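Local coordinates for SusD-like carbohydrate binding protein BF1063 (PDB 3I4G), which probably binds carbohydrate at the cell surface as an outer-membrane lipoprotein of the SusD family, in the gut bacterium Bacteroides fragilis, at residues Trp169-Thr172 / Glu173-Ala177; Gln211-Trp214 / Lys215-Ala218; Gly217-Ala220 / Phe221-Met225; Tyr455-Ile458 / Met459-Gly462. All blocks are in the same frame, centred on the assembly; numbering follows the deposited sequence.

How the contacts relate
Along the chain the four contacts come in the order 1, 2, 3, 4, each a local one within a helix or at one of its ends. Contact 1 lies on helix 163-180. Contacts 2 and 3 follow each other on helix 214-227, with centres about 10 Å apart, and share G217 and A218. Contact 4, on helix 454-461, stands about 22 Å from contact 1 and 16 Å from contact 2, centre to centre. Contact 2 touches both: Q211 packs on V171, and W214 and K212 pack on R460. Helix 197-211 touches side chains of all four, so the helical layers characteristic of SusD proteins are joined here to a helix late in the chain.

Contact 1: Trp169-Thr172 / Glu173-Ala177; sequences WCVT and EFTAA
Between W169 and A176 the backbone runs as regular alpha helix, with the amides of E173, F174, T175 and A176 each bonded to the carbonyl four residues earlier. On one side W169 and E173 meet across a single turn. CG of E173 sits over the middle of the indole six-membered ring, 3.5 Å from its centroid and only 6° off the normal, a CH-pi contact. The bend at chi2 (-63°) folds the E173 chain back over the indole, with the carboxylate plane turned 15° from that of the ring. Glutamate suits the place because its CG methylene covers one face of the indole while its buried oxygens form salt bridges with R126 and R129; W169 NE1 bonds to E147. On the neighbouring flank, C170 CB touches F174 CE2 at 4.0 Å, a small cysteine beside a phenyl ring filling a buried face with apolar surface toward Y133 and A130 of helix 116-139. In T175, OG1 stands beside its own backbone N, and the hydroxyl turns back to donate to V171 O at 2.7 Å. T175 N reaches the same oxygen at 3.0 Å from the opposite face of the carbonyl plane, so V171 O is gripped twice. Such a hydroxyl bond to the i-4 carbonyl is common for threonine in helices. Here it belongs to an amphipathic helix packed against helices 116-139 and 197-211 in the TPR-related part of the SusD fold.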
ATOM      1  N   TRP A 169      10.533  20.516  -0.957  1.00  9.05           N
ATOM      2  CA  TRP A 169      11.449  20.065  -1.990  1.00  8.86           C
ATOM      3  C   TRP A 169      10.778  19.009  -2.871  1.00 11.04           C
ATOM      4  O   TRP A 169      10.909  19.025  -4.105  1.00  9.94           O
ATOM      5  CB  TRP A 169      12.751  19.550  -1.317  1.00  8.93           C
ATOM      6  CG  TRP A 169      13.824  19.070  -2.217  1.00 10.26           C
ATOM      7  CD1 TRP A 169      14.868  19.767  -2.680  1.00 12.70           C
ATOM      8  CD2 TRP A 169      13.997  17.732  -2.663  1.00 10.82           C
ATOM      9  NE1 TRP A 169      15.680  18.954  -3.424  1.00 11.36           N
ATOM     10  CE2 TRP A 169      15.163  17.690  -3.419  1.00 10.24           C
ATOM     11  CE3 TRP A 169      13.280  16.553  -2.466  1.00 10.68           C
ATOM     12  CZ2 TRP A 169      15.619  16.524  -4.025  1.00  9.57           C
ATOM     13  CZ3 TRP A 169      13.723  15.389  -3.069  1.00 10.35           C
ATOM     14  CH2 TRP A 169      14.902  15.389  -3.834  1.00 11.91           C
ATOM     15  N   CYS A 170      10.045  18.090  -2.251  1.00  9.62           N
ATOM     16  CA  CYS A 170       9.337  17.055  -3.013  1.00  9.24           C
ATOM     17  C   CYS A 170       8.321  17.684  -3.955  1.00  8.56           C
ATOM     18  O   CYS A 170       8.160  17.230  -5.070  1.00  9.38           O
ATOM     19  CB  CYS A 170       8.649  16.066  -2.103  1.00  8.13           C
ATOM     20  SG  CYS A 170       9.740  14.869  -1.273  1.00 10.82           S
ATOM     21  N   VAL A 171       7.624  18.726  -3.516  1.00  9.37           N
ATOM     22  CA  VAL A 171       6.695  19.424  -4.419  1.00  9.13           C
ATOM     23  C   VAL A 171       7.432  19.921  -5.662  1.00 10.14           C
ATOM     24  O   VAL A 171       7.000  19.689  -6.798  1.00  9.98           O
ATOM     25  CB  VAL A 171       5.986  20.587  -3.699  1.00  8.87           C
ATOM     26  CG1 VAL A 171       5.327  21.532  -4.701  1.00  9.93           C
ATOM     27  CG2 VAL A 171       4.979  20.040  -2.664  1.00  9.80           C
ATOM     28  N   THR A 172       8.571  20.582  -5.458  1.00  9.39           N
ATOM     29  CA  THR A 172       9.339  21.106  -6.573  1.00 11.17           C
ATOM     30  C   THR A 172       9.786  19.971  -7.486  1.00  9.36           C
ATOM     31  O   THR A 172       9.667  20.068  -8.726  1.00 10.51           O
ATOM     32  CB  THR A 172      10.559  21.874  -6.060  1.00 11.82           C
ATOM     33  OG1 THR A 172      10.096  22.948  -5.218  1.00 17.14           O
ATOM     34  CG2 THR A 172      11.412  22.406  -7.228  1.00 15.35           C
ATOM     35  N   GLU A 173      10.315  18.904  -6.917  1.00  8.67           N
ATOM     36  CA  GLU A 173      10.818  17.789  -7.700  1.00  9.16           C
ATOM     37  C   GLU A 173       9.731  17.032  -8.463  1.00  8.96           C
ATOM     38  O   GLU A 173       9.912  16.705  -9.639  1.00  9.50           O
ATOM     39  CB  GLU A 173      11.572  16.834  -6.775  1.00  9.52           C
ATOM     40  CG  GLU A 173      12.869  17.395  -6.221  1.00  9.99           C
ATOM     41  CD  GLU A 173      13.896  17.691  -7.293  1.00 10.90           C
ATOM     42  OE1 GLU A 173      14.303  16.732  -7.993  1.00 10.47           O
ATOM     43  OE2 GLU A 173      14.328  18.882  -7.426  1.00 11.67           O
ATOM     44  N   PHE A 174       8.609  16.724  -7.824  1.00  8.77           N
ATOM     45  CA  PHE A 174       7.531  16.021  -8.528  1.00  8.66           C
ATOM     46  C   PHE A 174       6.936  16.895  -9.608  1.00  8.96           C
ATOM     47  O   PHE A 174       6.563  16.379 -10.682  1.00  9.15           O
ATOM     48  CB  PHE A 174       6.418  15.560  -7.581  1.00  7.43           C
ATOM     49  CG  PHE A 174       6.791  14.392  -6.693  1.00  8.61           C
ATOM     50  CD1 PHE A 174       7.304  13.228  -7.227  1.00  7.55           C
ATOM     51  CD2 PHE A 174       6.592  14.456  -5.331  1.00  9.36           C
ATOM     52  CE1 PHE A 174       7.654  12.166  -6.426  1.00  9.07           C
ATOM     53  CE2 PHE A 174       6.932  13.382  -4.536  1.00  9.53           C
ATOM     54  CZ  PHE A 174       7.468  12.253  -5.086  1.00  8.87           C
ATOM     55  N   THR A 175       6.857  18.206  -9.363  1.00  8.87           N
ATOM     56  CA  THR A 175       6.322  19.115 -10.372  1.00  9.17           C
ATOM     57  C   THR A 175       7.227  19.158 -11.620  1.00  9.42           C
ATOM     58  O   THR A 175       6.765  19.057 -12.753  1.00 10.14           O
ATOM     59  CB  THR A 175       6.154  20.521  -9.796  1.00 10.17           C
ATOM     60  OG1 THR A 175       5.233  20.478  -8.705  1.00 11.24           O
ATOM     61  CG2 THR A 175       5.640  21.516 -10.850  1.00 11.13           C
ATOM     62  N   ALA A 176       8.530  19.278 -11.379  1.00  9.57           N
ATOM     63  CA  ALA A 176       9.516  19.290 -12.456  1.00  9.50           C
ATOM     64  C   ALA A 176       9.580  17.966 -13.192  1.00 11.91           C
ATOM     65  O   ALA A 176       9.693  17.920 -14.423  1.00 12.80           O
ATOM     66  CB  ALA A 176      10.881  19.657 -11.892  1.00 11.56           C
ATOM     67  N   ALA A 177       9.506  16.871 -12.466  1.00  9.75           N
ATOM     68  CA  ALA A 177       9.474  15.560 -13.099  1.00 10.18           C
ATOM     69  C   ALA A 177       8.230  15.403 -13.960  1.00 11.05           C
ATOM     70  O   ALA A 177       8.324  14.995 -15.126  1.00 10.00           O
ATOM     71  CB  ALA A 177       9.557  14.447 -12.056  1.00 10.04           C
TER

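Contact 2: Gln211-Trp214 / Lys215-Ala218; sequences QKDW and KSGA
D213 and S216 face each other at the start of helix 214-227, the carboxylate of one laid against the first-turn backbone and hydroxyl of the other. With CG of D213 opposite its own backbone N (chi1 -177°), the carboxylate swings forward over the first turn, where it takes S216 N. OD1 accepts from that S216 N at 3.2 Å, and OD2 takes the hydroxyl OG of S216 at 2.7 Å. Both donors approach from above the carboxylate plane, the amide 61° out of it and the hydroxyl 43°, so the two bonds together limit rotation of the group. Aspartate is well suited here: its short side chain is long enough to reach the amide three residues ahead, and its negative charge probably interacts favourably with the positive end of the helix dipole. Serine adds a second donor without bulk. The helical ladder then begins, G217 N bonding to D213 O at 3.0 Å and A218 N to W214 O at 2.9 Å. The indole of W214 packs on E396, C397 and E400 of helix 387-400, while one of its faces is met by K212 CA. K215 leads outward, to a salt bridge with D401. K212, with positive phi, ends the preceding helix 197-211 in a Schellman motif; D213 follows at once as N-cap of the next, making this a tight helix-to-helix turn closed by an aspartate cap.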
ATOM      1  N   GLN A 211       1.392  17.781   3.658  1.00 10.72           N
ATOM      2  CA  GLN A 211       1.577  19.169   4.065  1.00 10.20           C
ATOM      3  C   GLN A 211       0.306  19.853   4.552  1.00 10.58           C
ATOM      4  O   GLN A 211       0.361  20.961   5.071  1.00 11.60           O
ATOM      5  CB  GLN A 211       2.025  20.000   2.881  1.00 11.26           C
ATOM      6  CG  GLN A 211       3.365  19.615   2.227  1.00 10.20           C
ATOM      7  CD  GLN A 211       3.641  20.490   1.040  1.00 10.77           C
ATOM      8  OE1 GLN A 211       2.870  20.475   0.067  1.00 10.86           O
ATOM      9  NE2 GLN A 211       4.709  21.274   1.104  1.00 10.51           N
ATOM     10  N   LYS A 212      -0.812  19.170   4.346  0.50 10.25           N
ATOM     11  CA  LYS A 212      -2.140  19.690   4.584  0.50  9.76           C
ATOM     12  C   LYS A 212      -2.369  20.939   3.694  0.50  9.77           C
ATOM     13  O   LYS A 212      -3.138  21.830   4.049  0.50 11.77           O
ATOM     14  CB  LYS A 212      -2.396  19.892   6.104  0.50 10.55           C
ATOM     15  CG  LYS A 212      -2.348  18.556   6.920  0.50  8.03           C
ATOM     16  CD  LYS A 212      -2.663  18.744   8.430  0.50 14.82           C
ATOM     17  CE  LYS A 212      -2.804  17.413   9.152  0.50 17.11           C
ATOM     18  NZ  LYS A 212      -1.552  16.597   9.201  0.50 23.83           N
ATOM     19  N   ASP A 213      -1.731  20.957   2.506  1.00 10.57           N
ATOM     20  CA  ASP A 213      -1.938  21.982   1.483  1.00  8.15           C
ATOM     21  C   ASP A 213      -2.994  21.363   0.575  1.00  9.55           C
ATOM     22  O   ASP A 213      -2.734  20.909  -0.540  1.00 10.12           O
ATOM     23  CB  ASP A 213      -0.678  22.355   0.719  1.00  9.73           C
ATOM     24  CG  ASP A 213      -0.917  23.454  -0.282  1.00 11.60           C
ATOM     25  OD1 ASP A 213      -2.080  23.872  -0.459  1.00 12.82           O
ATOM     26  OD2 ASP A 213       0.042  23.903  -0.946  1.00 12.39           O
ATOM     27  N   TRP A 214      -4.209  21.370   1.097  1.00  9.59           N
ATOM     28  CA  TRP A 214      -5.314  20.726   0.419  1.00 10.05           C
ATOM     29  C   TRP A 214      -5.667  21.344  -0.918  1.00 10.77           C
ATOM     30  O   TRP A 214      -6.048  20.652  -1.865  1.00  9.68           O
ATOM     31  CB  TRP A 214      -6.529  20.714   1.355  1.00 10.40           C
ATOM     32  CG  TRP A 214      -6.259  20.095   2.703  1.00 10.71           C
ATOM     33  CD1 TRP A 214      -6.204  20.750   3.895  1.00 12.50           C
ATOM     34  CD2 TRP A 214      -6.035  18.711   2.995  1.00 10.40           C
ATOM     35  NE1 TRP A 214      -5.990  19.861   4.894  1.00 12.72           N
ATOM     36  CE2 TRP A 214      -5.877  18.608   4.385  1.00 11.98           C
ATOM     37  CE3 TRP A 214      -6.008  17.540   2.228  1.00 11.06           C
ATOM     38  CZ2 TRP A 214      -5.652  17.406   5.020  1.00 10.86           C
ATOM     39  CZ3 TRP A 214      -5.800  16.339   2.873  1.00 10.38           C
ATOM     40  CH2 TRP A 214      -5.652  16.292   4.262  1.00 11.25           C
ATOM     41  N   LYS A 215      -5.525  22.659  -1.037  1.00  9.49           N
ATOM     42  CA  LYS A 215      -5.802  23.337  -2.290  1.00  9.95           C
ATOM     43  C   LYS A 215      -4.865  22.859  -3.377  1.00  9.70           C
ATOM     44  O   LYS A 215      -5.289  22.545  -4.496  1.00 10.60           O
ATOM     45  CB  LYS A 215      -5.671  24.850  -2.116  1.00 13.33           C
ATOM     46  CG  LYS A 215      -6.123  25.604  -3.341  1.00 12.72           C
ATOM     47  CD  LYS A 215      -6.140  27.145  -3.145  1.00 15.56           C
ATOM     48  CE  LYS A 215      -7.088  27.603  -2.010  1.00 24.11           C
ATOM     49  NZ  LYS A 215      -8.569  27.233  -2.149  1.00 21.69           N
ATOM     50  N   SER A 216      -3.578  22.769  -3.064  1.00  9.99           N
ATOM     51  CA  SER A 216      -2.603  22.305  -4.067  1.00 10.42           C
ATOM     52  C   SER A 216      -2.796  20.826  -4.375  1.00  9.88           C
ATOM     53  O   SER A 216      -2.599  20.389  -5.515  1.00 11.43           O
ATOM     54  CB  SER A 216      -1.169  22.560  -3.607  1.00 10.32           C
ATOM     55  OG  SER A 216      -0.903  23.951  -3.507  1.00 13.75           O
ATOM     56  N   GLY A 217      -3.198  20.035  -3.373  1.00  9.76           N
ATOM     57  CA  GLY A 217      -3.423  18.619  -3.598  1.00  9.38           C
ATOM     58  C   GLY A 217      -4.608  18.424  -4.509  1.00 10.11           C
ATOM     59  O   GLY A 217      -4.559  17.586  -5.404  1.00 10.80           O
ATOM     60  N   ALA A 218      -5.694  19.163  -4.280  1.00  9.35           N
ATOM     61  CA  ALA A 218      -6.842  19.041  -5.167  1.00 10.77           C
ATOM     62  C   ALA A 218      -6.428  19.343  -6.600  1.00 11.29           C
ATOM     63  O   ALA A 218      -6.836  18.644  -7.525  1.00 10.12           O
ATOM     64  CB  ALA A 218      -7.951  19.996  -4.741  1.00 10.71           C
TER

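Contact 3: Gly217-Ala220 / Phe221-Met225; sequences GAKA and FHDIM
Around the F221 ring, G217 O comes near CD2 at 3.2 Å, approaching obliquely. That oxygen is already engaged, since F221 N donates to it at 3.1 Å in an almost straight helical bond (176°). Glycine at 217, one turn earlier, adds no side chain beside the phenyl ring. The imidazole of H222, by contrast, leads away from the preceding turn and, in one of its two conformers, stacks on the ring of Y394; its CB lies 3.1 Å from A218 O. The third flat group is the carboxylate of D223, and its partner is the ammonium of K219 four residues earlier. The lysine chain stays extended as far as CE and turns at chi4 (-54°), which brings NZ round to the acid. NZ is 2.9 Å from D223 OD2, on the syn lone pair of that oxygen, and a weak second bond runs to OD1 at 3.2 Å. This i to i+4 salt bridge suits the solvent side of the helix, where the long lysine can reach past a turn and the short aspartate presents its carboxylate close to the backbone, with CG beside its own backbone N. Along the backbone the same pair is joined again, D223 N to K219 O at 2.9 Å. On the inner side A220 and I224 are small and branched apolar residues that fit against helix 197-211, touching L204 and L201 respectively. A218, H222 and selenomethionine M225 turn instead to helix 387-400, so helix 214-227 lies packed against both helices with its salt bridge on another flank.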
ATOM      1  N   GLY A 217      -3.198  20.035  -3.373  1.00  9.76           N
ATOM      2  CA  GLY A 217      -3.423  18.619  -3.598  1.00  9.38           C
ATOM      3  C   GLY A 217      -4.608  18.424  -4.509  1.00 10.11           C
ATOM      4  O   GLY A 217      -4.559  17.586  -5.404  1.00 10.80           O
ATOM      5  N   ALA A 218      -5.694  19.163  -4.280  1.00  9.35           N
ATOM      6  CA  ALA A 218      -6.842  19.041  -5.167  1.00 10.77           C
ATOM      7  C   ALA A 218      -6.428  19.343  -6.600  1.00 11.29           C
ATOM      8  O   ALA A 218      -6.836  18.644  -7.525  1.00 10.12           O
ATOM      9  CB  ALA A 218      -7.951  19.996  -4.741  1.00 10.71           C
ATOM     10  N   LYS A 219      -5.616  20.375  -6.798  1.00 10.02           N
ATOM     11  CA  LYS A 219      -5.171  20.731  -8.136  1.00 10.27           C
ATOM     12  C   LYS A 219      -4.334  19.621  -8.781  1.00 10.71           C
ATOM     13  O   LYS A 219      -4.514  19.352  -9.953  1.00 10.86           O
ATOM     14  CB  LYS A 219      -4.438  22.109  -8.169  1.00 11.80           C
ATOM     15  CG  LYS A 219      -3.945  22.431  -9.602  1.00 16.97           C
ATOM     16  CD  LYS A 219      -3.375  23.807  -9.814  1.00 22.74           C
ATOM     17  CE  LYS A 219      -3.204  24.082 -11.336  1.00 27.22           C
ATOM     18  NZ  LYS A 219      -2.410  23.066 -12.082  1.00 26.53           N
ATOM     19  N   ALA A 220      -3.409  19.008  -8.046  1.00  9.99           N
ATOM     20  CA  ALA A 220      -2.596  17.933  -8.595  1.00 10.05           C
ATOM     21  C   ALA A 220      -3.460  16.765  -9.057  1.00  8.27           C
ATOM     22  O   ALA A 220      -3.315  16.271 -10.169  1.00  9.52           O
ATOM     23  CB  ALA A 220      -1.548  17.468  -7.559  1.00 10.43           C
ATOM     24  N   PHE A 221      -4.382  16.326  -8.209  1.00  8.63           N
ATOM     25  CA  PHE A 221      -5.249  15.209  -8.598  1.00  9.47           C
ATOM     26  C   PHE A 221      -6.188  15.628  -9.742  1.00  9.48           C
ATOM     27  O   PHE A 221      -6.421  14.839 -10.658  1.00  9.12           O
ATOM     28  CB  PHE A 221      -6.030  14.683  -7.408  1.00  8.29           C
ATOM     29  CG  PHE A 221      -5.174  14.040  -6.322  1.00  7.55           C
ATOM     30  CD1 PHE A 221      -4.298  13.026  -6.609  1.00 10.88           C
ATOM     31  CD2 PHE A 221      -5.276  14.451  -5.009  1.00  9.76           C
ATOM     32  CE1 PHE A 221      -3.547  12.430  -5.601  1.00 10.30           C
ATOM     33  CE2 PHE A 221      -4.530  13.859  -4.002  1.00  9.79           C
ATOM     34  CZ  PHE A 221      -3.665  12.854  -4.291  1.00  9.32           C
ATOM     35  N   HIS A 222      -6.708  16.849  -9.695  0.50  9.17           N
ATOM     36  CA  HIS A 222      -7.603  17.334 -10.750  0.50  8.82           C
ATOM     37  C   HIS A 222      -6.869  17.466 -12.090  0.50  9.70           C
ATOM     38  O   HIS A 222      -7.488  17.313 -13.142  0.50 10.29           O
ATOM     39  CB  HIS A 222      -8.232  18.640 -10.301  0.50  9.14           C
ATOM     40  CG  HIS A 222      -9.431  19.048 -11.088  0.50  9.83           C
ATOM     41  ND1 HIS A 222     -10.391  18.156 -11.533  0.50  7.16           N
ATOM     42  CD2 HIS A 222      -9.890  20.282 -11.399  0.50  8.07           C
ATOM     43  CE1 HIS A 222     -11.340  18.828 -12.165  0.50  9.26           C
ATOM     44  NE2 HIS A 222     -11.070  20.118 -12.080  0.50 16.85           N
ATOM     45  N   ASP A 223      -5.561  17.737 -12.064  1.00  8.90           N
ATOM     46  CA  ASP A 223      -4.758  17.780 -13.293  1.00  8.82           C
ATOM     47  C   ASP A 223      -4.707  16.414 -13.950  1.00  9.98           C
ATOM     48  O   ASP A 223      -4.757  16.311 -15.164  1.00 10.86           O
ATOM     49  CB  ASP A 223      -3.321  18.257 -13.027  1.00 10.83           C
ATOM     50  CG  ASP A 223      -3.200  19.748 -12.737  1.00 13.90           C
ATOM     51  OD1 ASP A 223      -4.149  20.498 -13.001  1.00 13.24           O
ATOM     52  OD2 ASP A 223      -2.091  20.163 -12.269  1.00 18.39           O
ATOM     53  N   ILE A 224      -4.641  15.347 -13.149  1.00  9.04           N
ATOM     54  CA  ILE A 224      -4.686  13.994 -13.690  1.00  9.31           C
ATOM     55  C   ILE A 224      -6.039  13.754 -14.367  1.00  9.89           C
ATOM     56  O   ILE A 224      -6.159  13.208 -15.473  1.00  9.82           O
ATOM     57  CB  ILE A 224      -4.430  12.958 -12.588  1.00  8.31           C
ATOM     58  CG1 ILE A 224      -3.026  13.137 -12.002  1.00  9.05           C
ATOM     59  CG2 ILE A 224      -4.640  11.530 -13.118  1.00 10.20           C
ATOM     60  CD1 ILE A 224      -2.802  12.329 -10.747  1.00  9.27           C
HETATM   61  N   MSE A 225      -7.099  14.092 -13.656  1.00  9.41           N
HETATM   62  CA  MSE A 225      -8.449  13.942 -14.217  1.00 10.15           C
HETATM   63  C   MSE A 225      -8.622  14.717 -15.528  1.00  8.89           C
HETATM   64  O   MSE A 225      -9.130  14.174 -16.510  1.00 10.63           O
HETATM   65  CB  MSE A 225      -9.473  14.379 -13.172  1.00 10.10           C
HETATM   66  CG  MSE A 225      -9.451  13.584 -11.870  1.00  9.01           C
HETATM   67 SE   MSE A 225     -10.359  14.403 -10.415  0.75  8.82          SE
HETATM   68  CE  MSE A 225     -12.250  14.335 -11.135  1.00 10.25           C
TER

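Contact 4: Tyr455-Ile458 / Met459-Gly462; sequences YWDI and MRWG
R460 and W456 meet near the end of helix 454-461, which closes in a Schellman motif at G462, a glycine suited to the positive phi there. From CB, near W456 O, the arginine continues to CG, which stands between the backbone N and the carbonyl carbon (chi1 71°), 3.4 Å from D457 O. The chain then runs extended: CD lies over the six-membered ring of W456, 3.6 Å from its centroid, a CH-pi contact. NE follows, 3.2 Å from W456 CZ3, and bonds to D457 OD1 at 3.0 Å. NH2 reaches the same oxygen at 3.1 Å, so in this salt bridge the guanidinium grips one oxygen side-on with that atom in its plane. Arginine suits a place demanding both an apolar stem and several N-H groups; NH2 also pairs with E396, and D457 OD2 with R444. The aspartate's CB covers the face of W461, whose NE1 bonds to E396. On the adjoining flank, selenomethionine M459 sets CG over the Y455 ring at 3.8 Å from its centroid, and bends at chi2 and chi3 into a Met-aromatic contact with SE placed obliquely. The phenol OH of Y455, bonded to W513, lies 3.3 Å from M459 CE.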
ATOM      1  N   TYR A 455      -1.953   2.243   6.473  1.00  8.59           N
ATOM      2  CA  TYR A 455      -1.079   2.781   7.504  1.00  8.79           C
ATOM      3  C   TYR A 455      -0.704   4.212   7.162  1.00  8.35           C
ATOM      4  O   TYR A 455      -0.783   5.101   8.058  1.00  8.41           O
ATOM      5  CB  TYR A 455       0.138   1.874   7.665  1.00  8.90           C
ATOM      6  CG  TYR A 455       1.144   2.307   8.693  1.00  7.91           C
ATOM      7  CD1 TYR A 455       0.858   2.311  10.048  1.00  7.16           C
ATOM      8  CD2 TYR A 455       2.390   2.700   8.307  1.00  8.48           C
ATOM      9  CE1 TYR A 455       1.802   2.725  10.968  1.00  7.68           C
ATOM     10  CE2 TYR A 455       3.345   3.071   9.207  1.00 10.30           C
ATOM     11  CZ  TYR A 455       3.056   3.072  10.547  1.00  8.56           C
ATOM     12  OH  TYR A 455       4.014   3.443  11.463  1.00  9.05           O
ATOM     13  N   TRP A 456      -0.292   4.469   5.926  1.00  8.23           N
ATOM     14  CA  TRP A 456       0.035   5.836   5.524  1.00  8.06           C
ATOM     15  C   TRP A 456      -1.143   6.765   5.819  1.00  8.67           C
ATOM     16  O   TRP A 456      -0.973   7.879   6.314  1.00  8.24           O
ATOM     17  CB  TRP A 456       0.411   5.831   4.039  1.00  8.56           C
ATOM     18  CG  TRP A 456       0.917   7.126   3.560  1.00  7.73           C
ATOM     19  CD1 TRP A 456       2.165   7.632   3.793  1.00  9.06           C
ATOM     20  CD2 TRP A 456       0.203   8.110   2.802  1.00  7.97           C
ATOM     21  NE1 TRP A 456       2.273   8.895   3.243  1.00  9.30           N
ATOM     22  CE2 TRP A 456       1.079   9.219   2.628  1.00  8.57           C
ATOM     23  CE3 TRP A 456      -1.076   8.166   2.240  1.00  8.59           C
ATOM     24  CZ2 TRP A 456       0.700  10.368   1.927  1.00 10.13           C
ATOM     25  CZ3 TRP A 456      -1.427   9.299   1.527  1.00  9.37           C
ATOM     26  CH2 TRP A 456      -0.544  10.378   1.381  1.00  9.24           C
ATOM     27  N   ASP A 457      -2.363   6.335   5.522  1.00  8.00           N
ATOM     28  CA  ASP A 457      -3.529   7.180   5.764  1.00  8.24           C
ATOM     29  C   ASP A 457      -3.805   7.426   7.247  1.00  7.27           C
ATOM     30  O   ASP A 457      -4.017   8.568   7.662  1.00  9.26           O
ATOM     31  CB  ASP A 457      -4.784   6.557   5.157  1.00  9.20           C
ATOM     32  CG  ASP A 457      -4.866   6.654   3.647  1.00 10.11           C
ATOM     33  OD1 ASP A 457      -4.220   7.526   3.026  1.00  9.60           O
ATOM     34  OD2 ASP A 457      -5.673   5.855   3.097  1.00 11.17           O
ATOM     35  N   ILE A 458      -3.814   6.374   8.074  1.00  7.38           N
ATOM     36  CA  ILE A 458      -4.163   6.565   9.479  1.00  8.23           C
ATOM     37  C   ILE A 458      -3.066   7.390  10.197  1.00  7.61           C
ATOM     38  O   ILE A 458      -3.360   8.164  11.114  1.00  8.47           O
ATOM     39  CB  ILE A 458      -4.501   5.275  10.222  1.00  7.14           C
ATOM     40  CG1 ILE A 458      -3.309   4.329  10.253  1.00  8.53           C
ATOM     41  CG2 ILE A 458      -5.707   4.604   9.563  1.00 10.11           C
ATOM     42  CD1 ILE A 458      -3.607   2.985  11.002  1.00  9.56           C
HETATM   43  N   MSE A 459      -1.845   7.303   9.719  1.00  9.01           N
HETATM   44  CA  MSE A 459      -0.769   8.161  10.218  1.00  8.28           C
HETATM   45  C   MSE A 459      -0.973   9.624   9.849  1.00  8.41           C
HETATM   46  O   MSE A 459      -0.985  10.481  10.737  1.00  8.67           O
HETATM   47  CB  MSE A 459       0.558   7.629   9.682  1.00  8.80           C
HETATM   48  CG  MSE A 459       1.010   6.272  10.296  1.00  8.55           C
HETATM   49 SE   MSE A 459       1.780   6.360  12.037  0.75  7.12          SE
HETATM   50  CE  MSE A 459       3.604   6.765  11.433  1.00  9.70           C
ATOM     51  N   ARG A 460      -1.185   9.924   8.567  1.00  8.19           N
ATOM     52  CA  ARG A 460      -1.337  11.338   8.130  1.00  7.87           C
ATOM     53  C   ARG A 460      -2.602  11.948   8.713  1.00  8.88           C
ATOM     54  O   ARG A 460      -2.638  13.160   9.026  1.00  9.89           O
ATOM     55  CB  ARG A 460      -1.325  11.507   6.602  1.00  8.58           C
ATOM     56  CG  ARG A 460      -2.551  11.007   5.884  1.00 10.21           C
ATOM     57  CD  ARG A 460      -2.338  10.935   4.408  1.00  9.17           C
ATOM     58  NE  ARG A 460      -3.483  10.348   3.726  1.00  8.28           N
ATOM     59  CZ  ARG A 460      -4.558  11.016   3.304  1.00  8.90           C
ATOM     60  NH1 ARG A 460      -4.708  12.313   3.508  1.00  9.55           N
ATOM     61  NH2 ARG A 460      -5.520  10.339   2.676  1.00  9.90           N
ATOM     62  N   TRP A 461      -3.672  11.169   8.867  1.00  8.43           N
ATOM     63  CA  TRP A 461      -4.907  11.671   9.444  1.00  9.12           C
ATOM     64  C   TRP A 461      -4.826  11.887  10.948  1.00  9.39           C
ATOM     65  O   TRP A 461      -5.684  12.508  11.544  1.00  9.26           O
ATOM     66  CB  TRP A 461      -6.074  10.711   9.168  1.00  9.91           C
ATOM     67  CG  TRP A 461      -6.503  10.627   7.739  1.00  8.96           C
ATOM     68  CD1 TRP A 461      -6.461  11.622   6.803  1.00  9.04           C
ATOM     69  CD2 TRP A 461      -7.144   9.505   7.110  1.00  7.90           C
ATOM     70  NE1 TRP A 461      -7.002  11.163   5.627  1.00  9.52           N
ATOM     71  CE2 TRP A 461      -7.438   9.880   5.793  1.00  9.18           C
ATOM     72  CE3 TRP A 461      -7.505   8.226   7.542  1.00  9.98           C
ATOM     73  CZ2 TRP A 461      -8.037   9.014   4.887  1.00  8.95           C
ATOM     74  CZ3 TRP A 461      -8.100   7.354   6.638  1.00  9.92           C
ATOM     75  CH2 TRP A 461      -8.364   7.763   5.333  1.00 10.97           C
ATOM     76  N   GLY A 462      -3.826  11.333  11.608  1.00  9.21           N
ATOM     77  CA  GLY A 462      -3.752  11.478  13.055  1.00 10.35           C
ATOM     78  C   GLY A 462      -4.808  10.653  13.795  1.00  9.02           C
ATOM     79  O   GLY A 462      -5.247  11.007  14.886  1.00 10.71           O
TER